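Lamina-associated polypeptide 2 isoforms alpha/zeta (Mus musculus, PDB 2V0X) forms a dimer through a largely helical coiled-coil domain and is a chromosomal protein of the nuclear lamina, probably acting together with lamin A. Local coordinates at residues S186-D198 with L209-G221. The protein carries 2 engineered substitutions. Residues are numbered along the deposited sequence; the frame is centred on the assembly and turned at random.
Sequences SSTMGRRYLWLKD and LTVAPFKGGTLFG
Near the C-terminal end of the long helix 152-196, the loop that follows the short helix 203-211 folds back on it and closes round R192. The arginine reaches straight into this loop, extended from CG to NE, and its guanidinium is ringed in its own plane by backbone carbonyls. R192 NE and NH2 grip L219 O side-on, at 2.8 and 3.0 Å. R192 NH1 bonds T210 O from above its carbonyl plane and A212 O at 2.9 Å, almost straight (170°); NH2 adds a weak bond to P213 O. Beside the chain, F220 CE2 comes within 3.4 Å of R192 CG, while F220 CZ meets L196 CG at 3.5 Å. With an alanine here, the carbonyls of T210, A212 and L219 would probably lose these donors and the loop its hold on the helix. CH-pi contacts flank this site: T188 CG2, anti to the backbone N, sits 3.8 Å from the F214 ring centroid, over its face, and T210 CG2 lies over the face of Y193, which also stacks on H105. L219 CD2 touches W195 CD1. A buried arginine thus fastens the C-terminal loop to helix 152-196 through backbone carbonyls, beside the dimer interface.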
loop_
_atom_site.group_PDB
_atom_site.type_symbol
_atom_site.label_atom_id
_atom_site.label_comp_id
_atom_site.label_asym_id
_atom_site.label_seq_id
_atom_site.Cartn_x
_atom_site.Cartn_y
_atom_site.Cartn_z
ATOM N N SER B 186 2.752 2.315 10.799
ATOM C CA SER B 186 3.960 3.137 10.806
ATOM C C SER B 186 3.623 4.618 10.743
ATOM O O SER B 186 4.230 5.431 11.447
ATOM C CB SER B 186 4.879 2.738 9.659
ATOM O OG SER B 186 5.293 1.398 9.823
ATOM N N SER B 187 2.641 4.962 9.920
ATOM C CA SER B 187 2.208 6.343 9.799
ATOM C C SER B 187 1.722 6.829 11.179
ATOM O O SER B 187 2.108 7.898 11.647
ATOM C CB SER B 187 1.072 6.446 8.777
ATOM O OG SER B 187 0.340 7.653 8.950
ATOM N N THR B 188 0.906 6.004 11.827
ATOM C CA THR B 188 0.355 6.300 13.140
ATOM C C THR B 188 1.466 6.432 14.192
ATOM O O THR B 188 1.420 7.325 15.021
ATOM C CB THR B 188 -0.682 5.224 13.522
ATOM O OG1 THR B 188 -1.723 5.228 12.531
ATOM C CG2 THR B 188 -1.287 5.472 14.899
HETATM N N MSE B 189 2.476 5.567 14.133
HETATM C CA MSE B 189 3.597 5.649 15.067
HETATM C C MSE B 189 4.307 7.014 14.891
HETATM O O MSE B 189 4.551 7.744 15.856
HETATM C CB MSE B 189 4.586 4.509 14.818
HETATM C CG MSE B 189 5.774 4.512 15.788
HETATM SE SE MSE B 189 7.279 3.406 15.226
HETATM C CE MSE B 189 8.253 4.741 14.227
ATOM N N GLY B 190 4.600 7.363 13.647
ATOM C CA GLY B 190 5.249 8.626 13.379
ATOM C C GLY B 190 4.462 9.790 13.958
ATOM O O GLY B 190 5.034 10.664 14.619
ATOM N N ARG B 191 3.145 9.780 13.753
ATOM C CA ARG B 191 2.287 10.856 14.245
ATOM C C ARG B 191 2.142 10.885 15.760
ATOM O O ARG B 191 1.930 11.954 16.329
ATOM C CB ARG B 191 0.911 10.844 13.547
ATOM C CG ARG B 191 0.992 11.158 12.043
ATOM C CD ARG B 191 -0.366 11.038 11.349
ATOM N NE ARG B 191 -1.318 12.055 11.788
ATOM C CZ ARG B 191 -2.556 11.801 12.201
ATOM N NH1 ARG B 191 -3.002 10.554 12.245
ATOM N NH2 ARG B 191 -3.368 12.801 12.529
ATOM N N ARG B 192 2.216 9.729 16.413
ATOM C CA ARG B 192 2.150 9.714 17.875
ATOM C C ARG B 192 3.361 10.499 18.422
ATOM O O ARG B 192 3.204 11.388 19.257
ATOM C CB ARG B 192 2.149 8.288 18.409
ATOM C CG ARG B 192 0.800 7.608 18.301
ATOM C CD ARG B 192 0.889 6.222 18.862
ATOM N NE ARG B 192 -0.425 5.593 18.910
ATOM C CZ ARG B 192 -0.641 4.378 19.397
ATOM N NH1 ARG B 192 0.373 3.684 19.876
ATOM N NH2 ARG B 192 -1.858 3.850 19.384
ATOM N N TYR B 193 4.551 10.231 17.887
ATOM C CA TYR B 193 5.759 10.945 18.322
ATOM C C TYR B 193 5.642 12.425 18.003
ATOM O O TYR B 193 5.993 13.285 18.814
ATOM C CB TYR B 193 7.008 10.384 17.639
ATOM C CG TYR B 193 7.510 9.104 18.262
ATOM C CD1 TYR B 193 7.236 7.864 17.684
ATOM C CD2 TYR B 193 8.283 9.135 19.425
ATOM C CE1 TYR B 193 7.724 6.681 18.248
ATOM C CE2 TYR B 193 8.774 7.966 19.996
ATOM C CZ TYR B 193 8.492 6.742 19.402
ATOM O OH TYR B 193 8.986 5.585 19.963
ATOM N N LEU B 194 5.104 12.725 16.829
ATOM C CA LEU B 194 4.953 14.103 16.417
ATOM C C LEU B 194 4.015 14.923 17.292
ATOM O O LEU B 194 4.324 16.066 17.613
ATOM C CB LEU B 194 4.495 14.181 14.974
ATOM C CG LEU B 194 4.353 15.596 14.419
ATOM C CD1 LEU B 194 5.741 16.275 14.324
ATOM C CD2 LEU B 194 3.699 15.512 13.048
ATOM N N TRP B 195 2.861 14.351 17.642
ATOM C CA TRP B 195 1.870 15.039 18.459
ATOM C C TRP B 195 2.146 15.067 19.962
ATOM O O TRP B 195 1.649 15.951 20.657
ATOM C CB TRP B 195 0.456 14.520 18.167
ATOM C CG TRP B 195 -0.044 15.039 16.874
ATOM C CD1 TRP B 195 0.055 14.425 15.649
ATOM C CD2 TRP B 195 -0.618 16.333 16.628
ATOM N NE1 TRP B 195 -0.404 15.262 14.666
ATOM C CE2 TRP B 195 -0.824 16.438 15.234
ATOM C CE3 TRP B 195 -0.969 17.411 17.448
ATOM C CZ2 TRP B 195 -1.365 17.582 14.636
ATOM C CZ3 TRP B 195 -1.510 18.553 16.859
ATOM C CH2 TRP B 195 -1.704 18.632 15.463
ATOM N N LEU B 196 2.925 14.115 20.464
ATOM C CA LEU B 196 3.266 14.099 21.881
ATOM C C LEU B 196 4.445 15.030 22.210
ATOM O O LEU B 196 4.608 15.447 23.353
ATOM C CB LEU B 196 3.600 12.682 22.348
ATOM C CG LEU B 196 2.435 11.714 22.545
ATOM C CD1 LEU B 196 2.975 10.400 23.047
ATOM C CD2 LEU B 196 1.420 12.279 23.531
ATOM N N LYS B 197 5.219 15.394 21.192
ATOM C CA LYS B 197 6.400 16.247 21.335
ATOM C C LYS B 197 6.240 17.464 22.252
ATOM O O LYS B 197 7.028 17.644 23.187
ATOM C CB LYS B 197 6.898 16.690 19.947
ATOM C CG LYS B 197 8.280 17.323 19.946
ATOM C CD LYS B 197 8.819 17.548 18.532
ATOM C CE LYS B 197 8.036 18.612 17.784
ATOM N NZ LYS B 197 8.620 18.846 16.439
ATOM N N ASP B 198 5.246 18.303 21.964
ATOM C CA ASP B 198 4.979 19.504 22.755
ATOM C C ASP B 198 3.750 19.319 23.647
ATOM O O ASP B 198 3.082 20.296 23.994
ATOM C CB ASP B 198 4.747 20.719 21.840
ATOM C CG ASP B 198 5.911 20.979 20.896
ATOM O OD1 ASP B 198 5.661 21.127 19.680
ATOM O OD2 ASP B 198 7.069 21.048 21.367
ATOM N N LEU B 209 1.399 5.899 25.922
ATOM C CA LEU B 209 0.539 6.215 24.785
ATOM C C LEU B 209 1.169 5.832 23.444
ATOM O O LEU B 209 0.492 5.351 22.535
ATOM C CB LEU B 209 0.188 7.705 24.787
ATOM C CG LEU B 209 -0.733 8.194 25.907
ATOM C CD1 LEU B 209 -0.808 9.675 25.813
ATOM C CD2 LEU B 209 -2.135 7.596 25.801
ATOM N N THR B 210 2.472 6.046 23.333
ATOM C CA THR B 210 3.208 5.733 22.122
ATOM C C THR B 210 3.293 4.234 21.776
ATOM O O THR B 210 3.253 3.883 20.606
ATOM C CB THR B 210 4.640 6.319 22.206
ATOM O OG1 THR B 210 4.557 7.748 22.263
ATOM C CG2 THR B 210 5.469 5.911 20.993
ATOM N N VAL B 211 3.426 3.365 22.781
ATOM C CA VAL B 211 3.554 1.918 22.531
ATOM C C VAL B 211 2.241 1.130 22.635
ATOM O O VAL B 211 2.218 -0.093 22.467
ATOM C CB VAL B 211 4.610 1.265 23.463
ATOM C CG1 VAL B 211 5.950 1.983 23.329
ATOM C CG2 VAL B 211 4.131 1.279 24.912
ATOM N N ALA B 212 1.159 1.833 22.930
ATOM C CA ALA B 212 -0.146 1.210 23.046
ATOM C C ALA B 212 -0.554 0.609 21.698
ATOM O O ALA B 212 0.023 0.930 20.652
ATOM C CB ALA B 212 -1.182 2.258 23.466
ATOM N N PRO B 213 -1.486 -0.351 21.725
ATOM C CA PRO B 213 -1.955 -0.971 20.480
ATOM C C PRO B 213 -2.718 0.107 19.719
ATOM O O PRO B 213 -3.264 1.016 20.330
ATOM C CB PRO B 213 -2.922 -2.036 20.988
ATOM C CG PRO B 213 -2.298 -2.438 22.310
ATOM C CD PRO B 213 -1.961 -1.100 22.903
ATOM N N PHE B 214 -2.707 0.054 18.396
ATOM C CA PHE B 214 -3.466 1.032 17.632
ATOM C C PHE B 214 -4.801 0.382 17.319
ATOM O O PHE B 214 -4.846 -0.765 16.873
ATOM C CB PHE B 214 -2.760 1.382 16.333
ATOM C CG PHE B 214 -3.560 2.294 15.446
ATOM C CD1 PHE B 214 -4.124 3.458 15.952
ATOM C CD2 PHE B 214 -3.709 2.013 14.095
ATOM C CE1 PHE B 214 -4.816 4.331 15.131
ATOM C CE2 PHE B 214 -4.401 2.877 13.257
ATOM C CZ PHE B 214 -4.955 4.037 13.769
ATOM N N LYS B 215 -5.882 1.132 17.475
ATOM C CA LYS B 215 -7.207 0.587 17.231
ATOM C C LYS B 215 -7.998 1.274 16.130
ATOM O O LYS B 215 -9.131 0.883 15.856
ATOM C CB LYS B 215 -8.012 0.618 18.536
ATOM C CG LYS B 215 -7.352 -0.115 19.708
ATOM C CD LYS B 215 -7.082 -1.586 19.382
ATOM C CE LYS B 215 -8.367 -2.355 19.096
ATOM N NZ LYS B 215 -8.095 -3.759 18.673
ATOM N N GLY B 216 -7.412 2.283 15.487
ATOM C CA GLY B 216 -8.120 3.002 14.445
ATOM C C GLY B 216 -9.006 4.051 15.094
ATOM O O GLY B 216 -9.183 4.036 16.306
ATOM N N GLY B 217 -9.538 4.982 14.309
ATOM C CA GLY B 217 -10.397 6.017 14.867
ATOM C C GLY B 217 -9.588 7.211 15.337
ATOM O O GLY B 217 -9.680 8.304 14.762
ATOM N N THR B 218 -8.836 7.024 16.417
ATOM C CA THR B 218 -7.983 8.089 16.932
ATOM C C THR B 218 -6.550 7.570 17.156
ATOM O O THR B 218 -6.328 6.379 17.377
ATOM C CB THR B 218 -8.522 8.715 18.246
ATOM O OG1 THR B 218 -8.509 7.740 19.288
ATOM C CG2 THR B 218 -9.933 9.257 18.057
ATOM N N LEU B 219 -5.596 8.489 17.140
ATOM C CA LEU B 219 -4.179 8.163 17.310
ATOM C C LEU B 219 -3.906 7.382 18.601
ATOM O O LEU B 219 -3.131 6.426 18.609
ATOM C CB LEU B 219 -3.387 9.471 17.302
ATOM C CG LEU B 219 -2.113 9.674 16.485
ATOM C CD1 LEU B 219 -2.273 9.160 15.063
ATOM C CD2 LEU B 219 -1.780 11.167 16.507
ATOM N N PHE B 220 -4.593 7.744 19.679
ATOM C CA PHE B 220 -4.361 7.077 20.953
ATOM C C PHE B 220 -5.559 6.332 21.550
ATOM O O PHE B 220 -5.457 5.776 22.657
ATOM C CB PHE B 220 -3.828 8.092 21.970
ATOM C CG PHE B 220 -2.568 8.795 21.535
ATOM C CD1 PHE B 220 -2.609 10.122 21.121
ATOM C CD2 PHE B 220 -1.341 8.151 21.609
ATOM C CE1 PHE B 220 -1.435 10.809 20.790
ATOM C CE2 PHE B 220 -0.157 8.818 21.284
ATOM C CZ PHE B 220 -0.202 10.147 20.875
ATOM N N GLY B 221 -6.686 6.337 20.833
ATOM C CA GLY B 221 -7.899 5.672 21.298
ATOM C C GLY B 221 -7.694 4.282 21.877
ATOM O O GLY B 221 -6.885 3.496 21.378
#